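Local coordinates for protein luciferase-like enzymeAMP-CoA-ligase (Zophobas atratus, PDB 4W8O) that probably activates carboxylic acids with ATP to acyl-adenylates and passes them to coenzyme A, as a luciferase-like AMP-CoA ligase of the ANL superfamily, at residues T103-V106 against R107-Q110; F122-E125 against E126-K129; I332-P335 against E336-K339. All coordinates share one frame; numbering follows the deposited sequence.

Interaction 1. Residues T103-V106 against R107-Q110; sequences TLSV and RNIQ
Ser105 turns its hydroxyl back over the first turn of helix 106-116, where OG accepts a hydrogen bond from Asn108 N at 3.1 Å, the N-H pointing at it within 20° of straight. The side chain reaches this spot because OG lies between the backbone N and the carbonyl carbon (chi1 72°), folded over its own main chain. Asn108 leans toward the same oxygen with its amide, but ND2, although 3.1 Å from Ser105 OG, comes in at an angle too poor for a bond. It turns instead to a water that also accepts from Ser105 N, and its own bond to that water is weak. Leu104 crosses the Asn108 side chain at about a right angle, its CD2 resting 4.0 Å from Asn108 ND2.

This is an N-cap: Ser105 is the last residue before the helix, and its hydroxyl takes up an amide hydrogen of the first turn. With an alanine in place of Ser105, Asn108 N is likely to lose its side-chain acceptor, leaving the first turn of the helix less firmly capped. Regular helical bonding begins at once, Ile109 N donating to Ser105 O at 3.0 Å and Gln110 N to Val106 O at 2.9 Å.

On the inner side, Ile109 reaches back along the chain until its CD1 lies 3.9 Å from Leu104 CB, while CG1 packs close to Ser105 O. Ile109 also touches Leu100 and Ile131, the latter on helix 128-138. Val106 and Gln110 approach each other obliquely one turn apart: Val106 CG1, anti to the backbone N (chi1 170°), meets Gln110 NE2 at 3.4 Å, and both side chains also touch helix 128-138, on Leu130 and Ser134 respectively.

Interaction 2. Residues F122-E125 against E126-K129; sequences FVEE and ESLK
Ser127 OG donates a short hydrogen bond, 2.6 Å, to Glu124 OE2, which it meets on the anti side and 16° out of the carboxylate plane. Glu124 can fold toward the serine because CG sits between the backbone N and the carbonyl carbon (chi1 62°), with the rest of the chain extended. The other oxygen, OE1, is bonded to Thr78 OG1, so this buried carboxylate is gripped at both ends, which fixes its rotation.

Two backbone bonds draw the chain round. Ser127 N donates to Glu124 O at 3.0 Å, and Leu128 N to Glu125 O over a longer 3.3 Å; each donor stands above the plane of the carbonyl it meets and not on a lone pair. The tight bend they close is the strand-to-helix turn of a beta-alpha-beta unit, strand 120-124 leading through it into helix 128-138 and on to strand 143-147. Ser127 occupies the N-cap position of that helix, yet its hydroxyl is spent on the glutamate and makes no capping bond.

Water carries part of the polar load on the outer side. One molecule donates to Glu125 O and accepts from Lys129 N; another accepts from Glu125 N and makes a weak bond to Glu126 OE1. Glu125 OE2 accepts a hydrogen bond from the backbone N of Lys149.

Like charges also approach: Glu124 OE1 and Glu126 OE1 are 3.8 Å apart, their carboxylate planes turned 65° against each other, which may raise the proton affinity of one or both.

The apolar side of the turn rests on Val123, whose CG1 meets Leu128 CD1 at 4.0 Å where the two side chains cross at about a right angle. Its CG2 branch lies against Ser127, 3.8 Å from Ser127 CB.

Interaction 3. Residues I332-P335 against E336-K339; sequences IFHP and EDDK
The imidazole of His334 lies between Asp337 and Pro335, against the turn that follows it. Asp337 lays its carboxylate over one face of the ring, the planes only 17° apart, with OD2 3.3 Å above the ring plane and over its centre; Pro335 CD lies against the opposite face. The ring's ND1 accepts from Asp337 N at 3.3 Å, the donor tilted 35° from the ring plane, and more weakly from Glu336 N. The ring gets there with CG anti to the backbone N (chi1 -167°), swung forward over the turn.

Asp338 locks the backbone of the same histidine from both ends. Its OD2 accepts from His334 N at 2.9 Å, met on the anti side, and its own N donates to His334 O at 3.0 Å. Behind it, Asp338 CB comes obliquely to Phe333 CD1 at 3.6 Å.

The other margin is much looser. Glu336 and Lys339 are exposed and send the ends of their chains away from residues 332-335; the lysine touches them chiefly through CB, 3.3 Å from Pro335 O. Residues Glu336 to Lys339 form a type I beta turn, closed by Lys339 N on Glu336 O.

The loop links strand 328-332 to helix 339-342: Phe333 packs on Leu341 and Ile342 of that helix and on Lys351 of strand 351-352, while Pro335 O accepts from Gln317 NE2 of strand 317-324.

In the fold
The three contacts follow one another along the chain. Interactions 1 and 2 are neighbours, their centres 13 Å apart and nearest atoms about 6 Å: helix 106-116, begun at interaction 1, leads into strand 120-124, and helix 128-138, begun at interaction 2, packs beside the first helix. Both serve the mixed sheet that contains strands 72-76, 96-99, 120-124 and 143-147. Interaction 3 lies across the chain's centre, at the end of strand 328-332 of the other large mixed sheet, its centre about 40 Å from that of interaction 1 and about 41 Å from that of interaction 2. All three shape connections at helix starts in the AMP-binding region; in interaction 3 the Ile332 side chain comes to about 5 Å from a bound polyether, probably from the crystallisation liquor, which may mark a pocket.

Interaction 1. Residues T103-V106 against R107-Q110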
loop_
_atom_site.group_PDB
_atom_site.type_symbol
_atom_site.label_atom_id
_atom_site.label_comp_id
_atom_site.label_asym_id
_atom_site.label_seq_id
_atom_site.Cartn_x
_atom_site.Cartn_y
_atom_site.Cartn_z
ATOM N N THR A 103 -4.199 -15.375 4.594
ATOM C CA THR A 103 -4.867 -16.356 3.735
ATOM C C THR A 103 -3.891 -17.241 2.966
ATOM O O THR A 103 -4.320 -18.088 2.189
ATOM C CB THR A 103 -5.780 -15.679 2.694
ATOM O OG1 THR A 103 -4.973 -14.980 1.744
ATOM C CG2 THR A 103 -6.750 -14.710 3.357
ATOM N N LEU A 104 -2.589 -17.047 3.148
ATOM C CA LEU A 104 -1.616 -17.883 2.442
ATOM C C LEU A 104 -1.421 -19.227 3.145
ATOM O O LEU A 104 -1.549 -19.325 4.365
ATOM C CB LEU A 104 -0.279 -17.167 2.324
ATOM C CG LEU A 104 -0.249 -15.997 1.340
ATOM C CD1 LEU A 104 0.937 -15.091 1.643
ATOM C CD2 LEU A 104 -0.200 -16.483 -0.104
ATOM N N SER A 105 -1.095 -20.248 2.360
ATOM C CA SER A 105 -0.839 -21.583 2.879
ATOM C C SER A 105 0.417 -21.608 3.730
ATOM O O SER A 105 1.241 -20.690 3.675
ATOM C CB SER A 105 -0.659 -22.576 1.729
ATOM O OG SER A 105 0.578 -22.358 1.067
ATOM N N VAL A 106 0.561 -22.688 4.489
ATOM C CA VAL A 106 1.757 -22.936 5.290
ATOM C C VAL A 106 2.991 -22.952 4.406
ATOM O O VAL A 106 4.002 -22.352 4.757
ATOM C CB VAL A 106 1.678 -24.273 6.061
ATOM C CG1 VAL A 106 3.025 -24.625 6.678
ATOM C CG2 VAL A 106 0.602 -24.212 7.139
ATOM N N ARG A 107 2.924 -23.641 3.265
ATOM C CA ARG A 107 4.099 -23.712 2.406
ATOM C C ARG A 107 4.497 -22.342 1.860
ATOM O O ARG A 107 5.678 -22.048 1.739
ATOM C CB ARG A 107 3.930 -24.693 1.252
ATOM C CG ARG A 107 5.292 -25.114 0.715
ATOM C CD ARG A 107 5.237 -25.957 -0.541
ATOM N NE ARG A 107 4.835 -27.345 -0.302
ATOM C CZ ARG A 107 3.589 -27.809 -0.389
ATOM N NH1 ARG A 107 2.575 -27.004 -0.705
ATOM N NH2 ARG A 107 3.354 -29.095 -0.149
ATOM N N ASN A 108 3.525 -21.508 1.528
ATOM C CA ASN A 108 3.844 -20.177 1.025
ATOM C C ASN A 108 4.437 -19.301 2.124
ATOM O O ASN A 108 5.430 -18.607 1.903
ATOM C CB ASN A 108 2.615 -19.518 0.401
ATOM C CG ASN A 108 2.201 -20.178 -0.900
ATOM O OD1 ASN A 108 3.032 -20.674 -1.650
ATOM N ND2 ASN A 108 0.906 -20.180 -1.172
ATOM N N ILE A 109 3.854 -19.363 3.317
ATOM C CA ILE A 109 4.345 -18.562 4.438
ATOM C C ILE A 109 5.775 -18.973 4.781
ATOM O O ILE A 109 6.641 -18.113 5.006
ATOM C CB ILE A 109 3.436 -18.679 5.678
ATOM C CG1 ILE A 109 2.047 -18.082 5.395
ATOM C CG2 ILE A 109 4.071 -17.990 6.870
ATOM C CD1 ILE A 109 1.968 -16.568 5.449
ATOM N N GLN A 110 6.021 -20.283 4.804
ATOM C CA GLN A 110 7.364 -20.819 5.041
ATOM C C GLN A 110 8.408 -20.196 4.135
ATOM O O GLN A 110 9.494 -19.828 4.581
ATOM C CB GLN A 110 7.408 -22.322 4.796
ATOM C CG GLN A 110 6.941 -23.156 5.956
ATOM C CD GLN A 110 7.132 -24.636 5.703
ATOM O OE1 GLN A 110 8.048 -25.044 4.990
ATOM N NE2 GLN A 110 6.271 -25.448 6.294
HETATM O O HOH W 1 -1.567 -20.006 -0.516
#

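Interaction 2. Residues F122-E125 against E126-K129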
loop_
_atom_site.group_PDB
_atom_site.type_symbol
_atom_site.label_atom_id
_atom_site.label_comp_id
_atom_site.label_asym_id
_atom_site.label_seq_id
_atom_site.Cartn_x
_atom_site.Cartn_y
_atom_site.Cartn_z
ATOM N N PHE A 122 4.556 -10.301 14.860
ATOM C CA PHE A 122 3.259 -10.029 15.486
ATOM C C PHE A 122 2.171 -10.762 14.703
ATOM O O PHE A 122 2.086 -10.634 13.477
ATOM C CB PHE A 122 2.960 -8.526 15.495
ATOM C CG PHE A 122 3.808 -7.741 16.467
ATOM C CD1 PHE A 122 5.106 -7.385 16.144
ATOM C CD2 PHE A 122 3.303 -7.356 17.699
ATOM C CE1 PHE A 122 5.896 -6.661 17.035
ATOM C CE2 PHE A 122 4.081 -6.638 18.594
ATOM C CZ PHE A 122 5.385 -6.293 18.262
ATOM N N VAL A 123 1.322 -11.501 15.417
ATOM C CA VAL A 123 0.333 -12.372 14.782
ATOM C C VAL A 123 -1.044 -12.290 15.443
ATOM O O VAL A 123 -1.157 -12.269 16.660
ATOM C CB VAL A 123 0.831 -13.836 14.791
ATOM C CG1 VAL A 123 0.819 -14.407 16.200
ATOM C CG2 VAL A 123 -0.011 -14.712 13.866
ATOM N N GLU A 124 -2.089 -12.230 14.625
ATOM C CA GLU A 124 -3.459 -12.342 15.114
ATOM C C GLU A 124 -3.694 -13.751 15.650
ATOM O O GLU A 124 -3.062 -14.706 15.187
ATOM C CB GLU A 124 -4.473 -12.018 14.006
ATOM C CG GLU A 124 -4.413 -12.969 12.814
ATOM C CD GLU A 124 -5.414 -12.664 11.714
ATOM O OE1 GLU A 124 -6.040 -11.580 11.716
ATOM O OE2 GLU A 124 -5.572 -13.534 10.834
ATOM N N GLU A 125 -4.608 -13.885 16.609
ATOM C CA GLU A 125 -4.927 -15.198 17.189
ATOM C C GLU A 125 -5.289 -16.238 16.123
ATOM O O GLU A 125 -4.896 -17.402 16.216
ATOM C CB GLU A 125 -6.079 -15.080 18.188
ATOM C CG GLU A 125 -5.686 -14.430 19.503
ATOM C CD GLU A 125 -6.854 -14.286 20.469
ATOM O OE1 GLU A 125 -8.011 -14.517 20.066
ATOM O OE2 GLU A 125 -6.622 -13.926 21.636
ATOM N N GLU A 126 -6.009 -15.797 15.098
ATOM C CA GLU A 126 -6.524 -16.689 14.060
ATOM C C GLU A 126 -5.424 -17.242 13.150
ATOM O O GLU A 126 -5.625 -18.225 12.463
ATOM C CB GLU A 126 -7.554 -15.954 13.195
ATOM C CG GLU A 126 -8.785 -15.455 13.938
ATOM C CD GLU A 126 -8.566 -14.153 14.708
ATOM O OE1 GLU A 126 -7.457 -13.575 14.651
ATOM O OE2 GLU A 126 -9.513 -13.714 15.400
ATOM N N SER A 127 -4.270 -16.592 13.127
ATOM C CA SER A 127 -3.173 -16.992 12.260
ATOM C C SER A 127 -2.001 -17.562 13.076
ATOM O O SER A 127 -0.933 -17.834 12.528
ATOM C CB SER A 127 -2.715 -15.783 11.427
ATOM O OG SER A 127 -3.744 -15.323 10.557
ATOM N N LEU A 128 -2.197 -17.749 14.382
ATOM C CA LEU A 128 -1.127 -18.235 15.251
ATOM C C LEU A 128 -0.622 -19.632 14.856
ATOM O O LEU A 128 0.582 -19.829 14.721
ATOM C CB LEU A 128 -1.569 -18.208 16.722
ATOM C CG LEU A 128 -0.599 -18.772 17.763
ATOM C CD1 LEU A 128 0.780 -18.153 17.637
ATOM C CD2 LEU A 128 -1.157 -18.563 19.162
ATOM N N LYS A 129 -1.530 -20.586 14.655
ATOM C CA LYS A 129 -1.138 -21.955 14.264
ATOM C C LYS A 129 -0.417 -21.972 12.914
ATOM O O LYS A 129 0.569 -22.676 12.731
ATOM C CB LYS A 129 -2.350 -22.890 14.194
ATOM C CG LYS A 129 -2.802 -23.480 15.525
ATOM C CD LYS A 129 -3.654 -24.719 15.289
ATOM C CE LYS A 129 -4.465 -25.123 16.514
ATOM N NZ LYS A 129 -3.617 -25.455 17.689
HETATM O O HOH W 2 -4.378 -19.998 15.013
HETATM O O HOH W 3 -6.120 -11.637 17.184
#

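Interaction 3. Residues I332-P335 against E336-K339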
loop_
_atom_site.group_PDB
_atom_site.type_symbol
_atom_site.label_atom_id
_atom_site.label_comp_id
_atom_site.label_asym_id
_atom_site.label_seq_id
_atom_site.Cartn_x
_atom_site.Cartn_y
_atom_site.Cartn_z
ATOM N N ILE A 332 -2.751 7.071 -13.667
ATOM C CA ILE A 332 -4.068 7.390 -13.115
ATOM C C ILE A 332 -4.486 8.767 -13.651
ATOM O O ILE A 332 -3.630 9.589 -13.960
ATOM C CB ILE A 332 -4.048 7.410 -11.568
ATOM C CG1 ILE A 332 -5.463 7.557 -11.002
ATOM C CG2 ILE A 332 -3.154 8.526 -11.054
ATOM C CD1 ILE A 332 -5.587 7.124 -9.554
ATOM N N PHE A 333 -5.787 9.024 -13.767
ATOM C CA PHE A 333 -6.249 10.363 -14.161
ATOM C C PHE A 333 -6.274 11.311 -12.963
ATOM O O PHE A 333 -6.741 10.949 -11.879
ATOM C CB PHE A 333 -7.652 10.320 -14.777
ATOM C CG PHE A 333 -7.684 9.846 -16.204
ATOM C CD1 PHE A 333 -6.931 10.484 -17.182
ATOM C CD2 PHE A 333 -8.501 8.783 -16.578
ATOM C CE1 PHE A 333 -6.972 10.059 -18.501
ATOM C CE2 PHE A 333 -8.544 8.352 -17.898
ATOM C CZ PHE A 333 -7.777 8.993 -18.862
ATOM N N HIS A 334 -5.765 12.523 -13.164
ATOM C CA HIS A 334 -5.901 13.586 -12.175
ATOM C C HIS A 334 -7.374 14.041 -12.105
ATOM O O HIS A 334 -7.985 14.310 -13.142
ATOM C CB HIS A 334 -4.999 14.764 -12.542
ATOM C CG HIS A 334 -4.837 15.760 -11.439
ATOM N ND1 HIS A 334 -5.825 16.654 -11.101
ATOM C CD2 HIS A 334 -3.813 15.991 -10.585
ATOM C CE1 HIS A 334 -5.416 17.406 -10.097
ATOM N NE2 HIS A 334 -4.199 17.020 -9.760
ATOM N N PRO A 335 -7.951 14.128 -10.887
ATOM C CA PRO A 335 -9.382 14.439 -10.748
ATOM C C PRO A 335 -9.835 15.718 -11.455
ATOM O O PRO A 335 -10.844 15.695 -12.155
ATOM C CB PRO A 335 -9.571 14.580 -9.231
ATOM C CG PRO A 335 -8.478 13.780 -8.636
ATOM C CD PRO A 335 -7.315 13.916 -9.574
ATOM N N GLU A 336 -9.113 16.816 -11.247
ATOM C CA GLU A 336 -9.442 18.103 -11.875
ATOM C C GLU A 336 -8.848 18.287 -13.283
ATOM O O GLU A 336 -9.590 18.504 -14.243
ATOM C CB GLU A 336 -9.001 19.253 -10.972
ATOM C CG GLU A 336 -9.687 20.572 -11.291
ATOM C CD GLU A 336 -8.825 21.773 -10.968
ATOM O OE1 GLU A 336 -7.767 21.934 -11.613
ATOM O OE2 GLU A 336 -9.210 22.562 -10.081
ATOM N N ASP A 337 -7.520 18.219 -13.394
ATOM C CA ASP A 337 -6.810 18.405 -14.674
ATOM C C ASP A 337 -7.282 17.482 -15.802
ATOM O O ASP A 337 -7.271 17.884 -16.962
ATOM C CB ASP A 337 -5.295 18.205 -14.503
ATOM C CG ASP A 337 -4.688 19.101 -13.430
ATOM O OD1 ASP A 337 -5.221 20.195 -13.170
ATOM O OD2 ASP A 337 -3.668 18.696 -12.840
ATOM N N ASP A 338 -7.664 16.248 -15.467
ATOM C CA ASP A 338 -8.126 15.272 -16.469
ATOM C C ASP A 338 -9.645 15.011 -16.426
ATOM O O ASP A 338 -10.117 14.008 -16.974
ATOM C CB ASP A 338 -7.367 13.939 -16.305
ATOM C CG ASP A 338 -5.860 14.083 -16.494
ATOM O OD1 ASP A 338 -5.434 14.927 -17.305
ATOM O OD2 ASP A 338 -5.099 13.341 -15.837
ATOM N N LYS A 339 -10.406 15.912 -15.797
ATOM C CA LYS A 339 -11.848 15.695 -15.557
ATOM C C LYS A 339 -12.619 15.396 -16.849
ATOM O O LYS A 339 -13.488 14.521 -16.887
ATOM C CB LYS A 339 -12.470 16.887 -14.809
ATOM C CG LYS A 339 -12.502 18.187 -15.592
ATOM C CD LYS A 339 -12.648 19.405 -14.691
ATOM C CE LYS A 339 -12.158 20.659 -15.399
ATOM N NZ LYS A 339 -12.299 21.882 -14.561
#